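PDB 3WJ9: eukaryotic translation initiation factor 2A from Schizosaccharomyces pombe, which probably directs methionyl-tRNAi to 40S ribosomal subunits in a codon-dependent manner, early in translation of a few specific mRNAs. Local coordinates for residues A[48-59]-A[70-81]. Sequence-based numbering, arbitrary orientation.
Sequences LFAYATATQVVI and QLPAANTYELGF
Val57 and Leu71 form the antiparallel hydrogen-bonded pair that ties this contact together. Val57 N gives its hydrogen to Leu71 O at 3.0 Å, and Leu71 N returns a straighter bond to Val57 O, also 3.0 Å, with an angle at the hydrogen of 168°. Leu71 O is the busier acceptor: it also takes weak bonds from Ala73 N, closing an inverse gamma turn centred on Pro72, and from the side chain of its neighbour, Gln70 NE2. With CG anti to the backbone N (chi1 -177°) and a bend at chi2, Gln70 folds its amide back over the strand, where it crosses the Gln56 chain at about a right angle, while OE1 accepts from Lys67 NZ. Cut back to an alanine, this position would probably leave Lys67 without the OE1 acceptor and open a gap beside Gln56 CB. The turn before Val57 is held internally, since Gln56 O accepts from both Thr53 N, at 3.1 Å, and Thr53 OG1, which approaches from above the carbonyl plane. In the same turn, Ala54 O takes a weak bond from Asn75 N, at 3.4 Å, and a CA-H...O contact from Ala74 CA.

Apolar packing completes the contact. On the face shared by Val57 and Leu71, Val57 CG2 meets Ala73 CB at 3.7 Å. Strand 76-81, in a different sheet, runs nearly antiparallel to strand 48-53 (169° between their directions): Leu79 CD1 rests on Ala52 CB, and Ala50 CB approaches Phe81 CE2 to 3.7 Å, with Leu48 against the same ring. Leu88 and Cys41 add to the packing on Phe81. Here a four-stranded antiparallel blade ends at its edge strand 67-71, and the chain crosses to 76-81, the first strand of the next: blade-to-blade packing in the WD-repeat beta-propeller that makes up this part of the longer eIF2A.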
loop_
_atom_site.group_PDB
_atom_site.type_symbol
_atom_site.label_atom_id
_atom_site.label_comp_id
_atom_site.label_asym_id
_atom_site.label_seq_id
_atom_site.Cartn_x
_atom_site.Cartn_y
_atom_site.Cartn_z
ATOM N N LEU A 48 -2.250 9.298 13.467
ATOM C CA LEU A 48 -0.977 9.038 14.130
ATOM C C LEU A 48 0.214 9.081 13.174
ATOM O O LEU A 48 0.066 8.905 11.966
ATOM C CB LEU A 48 -1.018 7.681 14.840
ATOM C CG LEU A 48 -1.981 7.539 16.023
ATOM C CD1 LEU A 48 -1.895 6.148 16.636
ATOM C CD2 LEU A 48 -1.697 8.603 17.067
ATOM N N PHE A 49 1.395 9.317 13.737
ATOM C CA PHE A 49 2.637 9.342 12.972
ATOM C C PHE A 49 3.736 8.582 13.708
ATOM O O PHE A 49 3.986 8.827 14.888
ATOM C CB PHE A 49 3.078 10.784 12.703
ATOM C CG PHE A 49 4.439 10.899 12.073
ATOM C CD1 PHE A 49 4.606 10.700 10.714
ATOM C CD2 PHE A 49 5.548 11.216 12.841
ATOM C CE1 PHE A 49 5.856 10.804 10.132
ATOM C CE2 PHE A 49 6.799 11.324 12.266
ATOM C CZ PHE A 49 6.954 11.118 10.908
ATOM N N ALA A 50 4.389 7.659 13.009
ATOM C CA ALA A 50 5.457 6.867 13.604
ATOM C C ALA A 50 6.737 6.976 12.789
ATOM O O ALA A 50 6.702 6.923 11.563
ATOM C CB ALA A 50 5.036 5.410 13.723
ATOM N N TYR A 51 7.866 7.127 13.471
ATOM C CA TYR A 51 9.153 7.106 12.792
ATOM C C TYR A 51 10.146 6.248 13.557
ATOM O O TYR A 51 10.117 6.186 14.787
ATOM C CB TYR A 51 9.695 8.523 12.603
ATOM C CG TYR A 51 9.996 9.259 13.886
ATOM C CD1 TYR A 51 9.029 10.044 14.498
ATOM C CD2 TYR A 51 11.249 9.183 14.477
ATOM C CE1 TYR A 51 9.297 10.721 15.668
ATOM C CE2 TYR A 51 11.525 9.856 15.646
ATOM C CZ TYR A 51 10.545 10.625 16.239
ATOM O OH TYR A 51 10.809 11.300 17.408
ATOM N N ALA A 52 11.023 5.583 12.818
ATOM C CA ALA A 52 11.963 4.655 13.419
ATOM C C ALA A 52 13.369 5.229 13.464
ATOM O O ALA A 52 13.867 5.774 12.480
ATOM C CB ALA A 52 11.956 3.341 12.661
ATOM N N THR A 53 13.990 5.117 14.630
ATOM C CA THR A 53 15.407 5.393 14.782
ATOM C C THR A 53 16.061 4.110 15.275
ATOM O O THR A 53 15.368 3.128 15.542
ATOM C CB THR A 53 15.675 6.551 15.759
ATOM O OG1 THR A 53 15.397 6.131 17.101
ATOM C CG2 THR A 53 14.822 7.762 15.409
ATOM N N ALA A 54 17.383 4.111 15.394
ATOM C CA ALA A 54 18.105 2.921 15.828
ATOM C C ALA A 54 17.676 2.472 17.222
ATOM O O ALA A 54 17.466 1.285 17.465
ATOM C CB ALA A 54 19.602 3.172 15.796
ATOM N N THR A 55 17.539 3.430 18.132
ATOM C CA THR A 55 17.269 3.121 19.529
ATOM C C THR A 55 15.798 2.807 19.799
ATOM O O THR A 55 15.482 1.828 20.474
ATOM C CB THR A 55 17.702 4.288 20.443
ATOM O OG1 THR A 55 19.062 4.637 20.162
ATOM C CG2 THR A 55 17.585 3.903 21.907
ATOM N N GLN A 56 14.905 3.642 19.273
ATOM C CA GLN A 56 13.497 3.618 19.664
ATOM C C GLN A 56 12.520 3.842 18.505
ATOM O O GLN A 56 12.924 3.985 17.350
ATOM C CB GLN A 56 13.254 4.678 20.745
ATOM C CG GLN A 56 14.093 4.508 21.999
ATOM C CD GLN A 56 14.110 5.732 22.896
ATOM O OE1 GLN A 56 13.349 6.675 22.698
ATOM N NE2 GLN A 56 15.006 5.728 23.880
ATOM N N VAL A 57 11.227 3.849 18.827
ATOM C CA VAL A 57 10.178 4.196 17.871
ATOM C C VAL A 57 9.172 5.131 18.540
ATOM O O VAL A 57 8.639 4.817 19.603
ATOM C CB VAL A 57 9.440 2.951 17.330
ATOM C CG1 VAL A 57 8.232 3.366 16.501
ATOM C CG2 VAL A 57 10.377 2.086 16.506
ATOM N N VAL A 58 8.912 6.277 17.918
ATOM C CA VAL A 58 8.060 7.292 18.531
ATOM C C VAL A 58 6.756 7.509 17.769
ATOM O O VAL A 58 6.751 7.657 16.548
ATOM C CB VAL A 58 8.807 8.636 18.655
ATOM C CG1 VAL A 58 7.834 9.788 18.839
ATOM C CG2 VAL A 58 9.778 8.582 19.814
ATOM N N ILE A 59 5.651 7.519 18.509
ATOM C CA ILE A 59 4.335 7.771 17.938
ATOM C C ILE A 59 3.817 9.144 18.366
ATOM O O ILE A 59 3.679 9.423 19.558
ATOM C CB ILE A 59 3.327 6.690 18.363
ATOM C CG1 ILE A 59 3.877 5.301 18.033
ATOM C CG2 ILE A 59 1.986 6.922 17.689
ATOM C CD1 ILE A 59 2.926 4.169 18.364
ATOM N N GLN A 70 6.064 5.362 23.400
ATOM C CA GLN A 70 7.442 4.950 23.185
ATOM C C GLN A 70 7.571 3.433 23.073
ATOM O O GLN A 70 7.167 2.694 23.970
ATOM C CB GLN A 70 8.335 5.464 24.311
ATOM C CG GLN A 70 9.792 5.138 24.098
ATOM C CD GLN A 70 10.266 5.591 22.734
ATOM O OE1 GLN A 70 10.522 6.773 22.515
ATOM N NE2 GLN A 70 10.376 4.651 21.806
ATOM N N LEU A 71 8.142 2.974 21.963
ATOM C CA LEU A 71 8.382 1.553 21.748
ATOM C C LEU A 71 9.873 1.241 21.712
ATOM O O LEU A 71 10.614 1.819 20.915
ATOM C CB LEU A 71 7.723 1.091 20.449
ATOM C CG LEU A 71 6.293 1.581 20.213
ATOM C CD1 LEU A 71 5.756 1.045 18.898
ATOM C CD2 LEU A 71 5.396 1.183 21.372
ATOM N N PRO A 72 10.319 0.313 22.572
ATOM C CA PRO A 72 11.724 -0.106 22.599
ATOM C C PRO A 72 12.076 -1.009 21.420
ATOM O O PRO A 72 12.631 -2.089 21.615
ATOM C CB PRO A 72 11.836 -0.864 23.924
ATOM C CG PRO A 72 10.470 -1.398 24.159
ATOM C CD PRO A 72 9.514 -0.378 23.594
ATOM N N ALA A 73 11.753 -0.559 20.211
ATOM C CA ALA A 73 12.039 -1.313 18.999
ATOM C C ALA A 73 13.317 -0.818 18.330
ATOM O O ALA A 73 13.369 0.299 17.813
ATOM C CB ALA A 73 10.868 -1.225 18.036
ATOM N N ALA A 74 14.343 -1.661 18.344
ATOM C CA ALA A 74 15.632 -1.314 17.757
ATOM C C ALA A 74 15.867 -2.061 16.450
ATOM O O ALA A 74 15.226 -3.078 16.187
ATOM C CB ALA A 74 16.752 -1.609 18.739
ATOM N N ASN A 75 16.783 -1.540 15.636
ATOM C CA ASN A 75 17.185 -2.178 14.382
ATOM C C ASN A 75 16.022 -2.402 13.417
ATOM O O ASN A 75 16.077 -3.292 12.571
ATOM C CB ASN A 75 17.872 -3.516 14.668
ATOM C CG ASN A 75 18.919 -3.414 15.760
ATOM O OD1 ASN A 75 19.760 -2.516 15.749
ATOM N ND2 ASN A 75 18.866 -4.335 16.716
ATOM N N THR A 76 14.973 -1.597 13.547
ATOM C CA THR A 76 13.788 -1.742 12.706
ATOM C C THR A 76 14.078 -1.345 11.265
ATOM O O THR A 76 14.967 -0.541 11.001
ATOM C CB THR A 76 12.610 -0.893 13.221
ATOM O OG1 THR A 76 13.067 0.430 13.519
ATOM C CG2 THR A 76 12.020 -1.510 14.477
ATOM N N TYR A 77 13.327 -1.923 10.336
ATOM C CA TYR A 77 13.446 -1.568 8.928
ATOM C C TYR A 77 12.085 -1.197 8.359
ATOM O O TYR A 77 11.986 -0.386 7.440
ATOM C CB TYR A 77 14.044 -2.719 8.117
ATOM C CG TYR A 77 15.533 -2.922 8.292
ATOM C CD1 TYR A 77 16.073 -3.249 9.528
ATOM C CD2 TYR A 77 16.397 -2.791 7.216
ATOM C CE1 TYR A 77 17.432 -3.435 9.690
ATOM C CE2 TYR A 77 17.758 -2.975 7.366
ATOM C CZ TYR A 77 18.269 -3.297 8.606
ATOM O OH TYR A 77 19.624 -3.482 8.763
ATOM N N GLU A 78 11.036 -1.808 8.904
ATOM C CA GLU A 78 9.685 -1.599 8.396
ATOM C C GLU A 78 8.683 -1.338 9.518
ATOM O O GLU A 78 8.827 -1.847 10.630
ATOM C CB GLU A 78 9.237 -2.805 7.562
ATOM C CG GLU A 78 10.294 -3.311 6.592
ATOM C CD GLU A 78 9.830 -3.297 5.151
ATOM O OE1 GLU A 78 8.801 -2.652 4.863
ATOM O OE2 GLU A 78 10.503 -3.922 4.305
ATOM N N LEU A 79 7.671 -0.532 9.214
ATOM C CA LEU A 79 6.633 -0.181 10.176
ATOM C C LEU A 79 5.264 -0.279 9.508
ATOM O O LEU A 79 5.150 -0.123 8.292
ATOM C CB LEU A 79 6.866 1.228 10.731
ATOM C CG LEU A 79 8.214 1.521 11.400
ATOM C CD1 LEU A 79 8.381 3.013 11.645
ATOM C CD2 LEU A 79 8.358 0.750 12.703
ATOM N N GLY A 80 4.227 -0.540 10.298
ATOM C CA GLY A 80 2.889 -0.679 9.754
ATOM C C GLY A 80 1.787 -0.477 10.774
ATOM O O GLY A 80 1.802 -1.075 11.848
ATOM N N PHE A 81 0.829 0.375 10.431
ATOM C CA PHE A 81 -0.335 0.612 11.275
ATOM C C PHE A 81 -1.487 -0.306 10.889
ATOM O O PHE A 81 -1.744 -0.534 9.707
ATOM C CB PHE A 81 -0.793 2.069 11.167
ATOM C CG PHE A 81 -0.046 3.021 12.058
ATOM C CD1 PHE A 81 -0.379 3.150 13.395
ATOM C CD2 PHE A 81 0.977 3.803 11.552
ATOM C CE1 PHE A 81 0.298 4.034 14.212
ATOM C CE2 PHE A 81 1.658 4.689 12.361
ATOM C CZ PHE A 81 1.318 4.804 13.695
#